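Local coordinates for 2,5-dihydroxypyridine 5,6-dioxygenase (Pseudomonas putida KT2440, PDB 7CUP), which catalyses the iron(II)-dependent dioxygenolytic cleavage of 2,5-dihydroxypyridine between carbons 5 and 6, giving N-formylmaleamate in aerobic nicotinate degradation, at residues 6-11 with 124-129; 326-329 with 334-337. All coordinates share one frame; numbering follows the deposited sequence.

In the fold
From the N terminus the chain enters helix 5-18 at once, runs through the four neighbouring strands 26-31, 53-58, 96-99 and 118-121 of the parallel sheet, and then reaches helix 126-131, which contact 1 packs against the first helix, closing a loop of 112 residues. The chain then adds strand 187-189 to the parallel sheet and lays down most of two antiparallel sheets before contact 2, a hairpin beside strand 154-158 with only four residues between its segments. The two contacts follow one another in series, neither nested nor crossed, and their nearest atoms are about 21 Å apart. Contact 1 ties helices of the parallel-sheet region together, whereas contact 2 pairs neighbouring strands in one of the antiparallel sheets.

Contact 1 (6-11 with 124-129); sequences AQLTQM and EPPEVL
Leu8 and Met11, one helical turn apart on helix 5-18, face the start of helix 126-131, with the backbones nearest at Leu8 and Pro126, whose CA atoms lie 6.8 Å apart. The side chains fill the interval without a hydrogen bond between the segments. Leu8 lays both methyls on one side of the Pro126 ring: its CD1 rests 3.8 Å from Pro126 CB, while CD2 sits a little farther off, 4.1 Å from CG of the same proline. This fork reaches the ring because Leu8 CG stands opposite its own backbone nitrogen (chi1 -168°). Met11 reaches the backbone itself. Its chain bends at the thioether (chi3 57°) and carries the terminal methyl CE over the backbone of the second helix, 3.6 Å from Leu129 C and 3.7 Å from Leu129 CB. The same methyl lies 3.7 Å from Pro126 O, so one carbon touches both ends of the first helical turn. Pro125, at the N-cap position, starts that turn by accepting a bond from Leu129 N to its O. All four touching residues are buried, and the contact is apolar helix-to-helix packing far from the iron. Helix 37-49 covers a further side, where Thr39 and Ala42 meet Leu8 and Arg38 meets Pro126, while Trp190, just beyond strand 187-189, packs on Met11 and donates its indole N-H to Leu129 O.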
# COMPACT_ATOMS: atom_id res chain seq x y z
N ALA A 6 9.87 -4.65 -15.88
CA ALA A 6 10.22 -4.46 -17.30
C ALA A 6 10.29 -5.81 -18.02
O ALA A 6 9.67 -5.92 -19.08
CB ALA A 6 11.54 -3.71 -17.46
N GLN A 7 11.04 -6.77 -17.49
CA GLN A 7 11.17 -8.10 -18.14
C GLN A 7 9.80 -8.79 -18.19
O GLN A 7 9.52 -9.40 -19.23
CB GLN A 7 12.21 -9.00 -17.48
CG GLN A 7 12.42 -10.31 -18.24
CD GLN A 7 13.55 -11.14 -17.69
OE1 GLN A 7 14.60 -10.61 -17.30
NE2 GLN A 7 13.33 -12.44 -17.62
N LEU A 8 8.98 -8.70 -17.14
CA LEU A 8 7.62 -9.30 -17.12
C LEU A 8 6.74 -8.69 -18.24
O LEU A 8 6.04 -9.45 -18.93
CB LEU A 8 6.99 -9.13 -15.74
CG LEU A 8 5.72 -9.94 -15.49
CD1 LEU A 8 5.93 -11.41 -15.73
CD2 LEU A 8 5.25 -9.71 -14.07
N THR A 9 6.77 -7.37 -18.42
CA THR A 9 6.04 -6.68 -19.50
C THR A 9 6.53 -7.21 -20.85
O THR A 9 5.70 -7.55 -21.68
CB THR A 9 6.23 -5.17 -19.37
OG1 THR A 9 5.60 -4.85 -18.14
CG2 THR A 9 5.60 -4.39 -20.50
N GLN A 10 7.84 -7.32 -21.06
CA GLN A 10 8.39 -7.83 -22.35
C GLN A 10 7.93 -9.26 -22.61
O GLN A 10 7.63 -9.59 -23.78
CB GLN A 10 9.91 -7.85 -22.43
CG GLN A 10 10.48 -6.52 -22.89
CD GLN A 10 11.96 -6.48 -22.65
OE1 GLN A 10 12.65 -7.49 -22.81
NE2 GLN A 10 12.45 -5.31 -22.23
N MET A 11 7.88 -10.08 -21.56
CA MET A 11 7.39 -11.48 -21.70
C MET A 11 5.94 -11.42 -22.17
O MET A 11 5.59 -12.21 -23.08
CB MET A 11 7.50 -12.27 -20.39
CG MET A 11 8.94 -12.70 -20.05
SD MET A 11 9.22 -12.96 -18.29
CE MET A 11 7.97 -14.18 -17.94
N GLU A 124 0.81 -18.68 -12.85
CA GLU A 124 2.06 -19.17 -12.22
C GLU A 124 2.94 -17.96 -11.97
O GLU A 124 2.81 -16.92 -12.62
CB GLU A 124 2.79 -20.21 -13.08
CG GLU A 124 2.08 -21.54 -13.19
CD GLU A 124 1.90 -22.35 -11.92
OE1 GLU A 124 2.61 -23.35 -11.78
OE2 GLU A 124 0.96 -22.05 -11.14
N PRO A 125 3.88 -18.08 -11.00
CA PRO A 125 4.80 -16.98 -10.69
C PRO A 125 5.64 -16.54 -11.90
O PRO A 125 6.01 -17.34 -12.76
CB PRO A 125 5.73 -17.58 -9.62
CG PRO A 125 5.04 -18.82 -9.08
CD PRO A 125 4.11 -19.28 -10.18
N PRO A 126 6.01 -15.25 -11.99
CA PRO A 126 6.78 -14.73 -13.12
C PRO A 126 8.03 -15.56 -13.47
O PRO A 126 8.31 -15.72 -14.64
CB PRO A 126 7.21 -13.33 -12.65
CG PRO A 126 6.11 -12.91 -11.69
CD PRO A 126 5.64 -14.19 -11.03
N GLU A 127 8.74 -16.08 -12.47
CA GLU A 127 9.99 -16.85 -12.73
C GLU A 127 9.64 -18.14 -13.50
O GLU A 127 10.46 -18.60 -14.33
CB GLU A 127 10.74 -17.13 -11.42
CG GLU A 127 11.27 -15.87 -10.73
CD GLU A 127 10.24 -14.87 -10.21
OE1 GLU A 127 9.10 -15.32 -9.85
OE2 GLU A 127 10.56 -13.63 -10.18
N VAL A 128 8.51 -18.76 -13.19
CA VAL A 128 8.05 -20.01 -13.86
C VAL A 128 7.60 -19.61 -15.27
O VAL A 128 7.92 -20.36 -16.22
CB VAL A 128 6.90 -20.64 -13.05
CG1 VAL A 128 6.23 -21.81 -13.79
CG2 VAL A 128 7.40 -21.08 -11.69
N LEU A 129 6.91 -18.48 -15.38
CA LEU A 129 6.47 -17.95 -16.69
C LEU A 129 7.71 -17.73 -17.59
O LEU A 129 7.58 -17.99 -18.80
CB LEU A 129 5.68 -16.65 -16.52
CG LEU A 129 4.31 -16.73 -15.85
CD1 LEU A 129 3.64 -15.38 -15.92
CD2 LEU A 129 3.42 -17.78 -16.50

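Contact 2 (326-329 with 334-337); sequences CDIY and AVVL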
# COMPACT_ATOMS: atom_id res chain seq x y z
N CYS A 326 7.52 -44.37 -17.74
CA CYS A 326 6.38 -45.13 -18.29
C CYS A 326 6.65 -45.39 -19.76
O CYS A 326 7.35 -44.58 -20.41
CB CYS A 326 5.04 -44.43 -18.11
SG CYS A 326 4.32 -44.60 -16.45
N ASP A 327 6.15 -46.53 -20.24
CA ASP A 327 6.00 -46.82 -21.68
C ASP A 327 4.55 -46.48 -22.02
O ASP A 327 3.64 -46.96 -21.32
CB ASP A 327 6.37 -48.28 -21.99
CG ASP A 327 7.79 -48.68 -21.65
OD1 ASP A 327 8.68 -47.81 -21.59
OD2 ASP A 327 7.99 -49.88 -21.44
N ILE A 328 4.35 -45.66 -23.05
CA ILE A 328 3.00 -45.22 -23.48
C ILE A 328 2.82 -45.62 -24.94
O ILE A 328 3.68 -45.21 -25.79
CB ILE A 328 2.78 -43.71 -23.30
CG1 ILE A 328 3.24 -43.21 -21.92
CG2 ILE A 328 1.33 -43.37 -23.57
CD1 ILE A 328 3.23 -41.70 -21.79
N TYR A 329 1.71 -46.32 -25.21
CA TYR A 329 1.34 -46.81 -26.57
C TYR A 329 0.01 -46.23 -27.01
O TYR A 329 -0.97 -46.18 -26.21
CB TYR A 329 1.24 -48.34 -26.60
CG TYR A 329 2.52 -49.01 -26.22
CD1 TYR A 329 2.78 -49.35 -24.90
CD2 TYR A 329 3.49 -49.28 -27.17
CE1 TYR A 329 3.97 -49.96 -24.54
CE2 TYR A 329 4.68 -49.89 -26.82
CZ TYR A 329 4.92 -50.22 -25.51
OH TYR A 329 6.10 -50.80 -25.17
N ALA A 334 4.41 -47.10 -29.74
CA ALA A 334 4.98 -46.42 -28.55
C ALA A 334 5.21 -44.95 -28.89
O ALA A 334 5.84 -44.69 -29.94
CB ALA A 334 6.28 -47.07 -28.15
N VAL A 335 4.71 -44.04 -28.05
CA VAL A 335 5.00 -42.58 -28.16
C VAL A 335 6.04 -42.21 -27.09
O VAL A 335 6.87 -41.31 -27.33
CB VAL A 335 3.73 -41.71 -28.08
CG1 VAL A 335 2.94 -41.76 -29.39
CG2 VAL A 335 2.83 -42.07 -26.90
N VAL A 336 6.01 -42.92 -25.96
CA VAL A 336 7.02 -42.80 -24.87
C VAL A 336 7.50 -44.21 -24.50
O VAL A 336 6.66 -45.11 -24.38
CB VAL A 336 6.39 -42.08 -23.66
CG1 VAL A 336 7.40 -41.77 -22.57
CG2 VAL A 336 5.68 -40.80 -24.09
N LEU A 337 8.81 -44.36 -24.31
CA LEU A 337 9.46 -45.58 -23.74
C LEU A 337 10.34 -45.16 -22.56
O LEU A 337 11.23 -44.33 -22.80
CB LEU A 337 10.34 -46.24 -24.81
CG LEU A 337 9.60 -46.90 -25.96
CD1 LEU A 337 10.59 -47.44 -26.99
CD2 LEU A 337 8.67 -47.98 -25.46
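Ile328 holds the bulged strand opposite through three backbone hydrogen bonds. Its N donates to Val336 O at 2.7 Å, and its O receives two N-H groups: a short bond of 2.7 Å from Val335 N and a longer one of 3.3 Å from Val336 N. The longer bond is the straighter at hydrogen (173°) and uses a lone pair in the carbonyl plane; Val335 N comes in tilted from that plane. Two consecutive residues facing one make a classic beta bulge, and past it Tyr329 faces Ala334 as a non-hydrogen-bonded antiparallel pair. Ala334 CA adds a CA-H...O contact to Ile328 O.

Ile328 and Val336 lie alongside each other, pointing the same way; Ile328 CG1, anti to the carbonyl carbon (chi1 -47°), and an extended chi2 bring CD1 to 3.5 Å from Val336 CG2, tighter than usual for two carbons. Val335 crosses the isoleucine at a slant, bringing its CG2 to Ile328 CG2. Trp268 of strand 263-269 packs on all three. Tyr329 and Ala334 share the other face, where Tyr329 CE2 lies 3.5 Å from Ala334 CB. The end of Leu337 swings back and crosses the tyrosine at about a right angle, CD2 3.8 Å from Tyr329 OH. Asp327 OD1 comes within 3.2 Å of Leu337 CA and accepts a hydrogen bond from Ala338 N.

With both N-H groups of the bulge directed at one carbonyl, the hairpin stays bonded through its change of register, while aliphatic branches seal it toward Trp268 and a carboxylate ties down the chain just after Leu337.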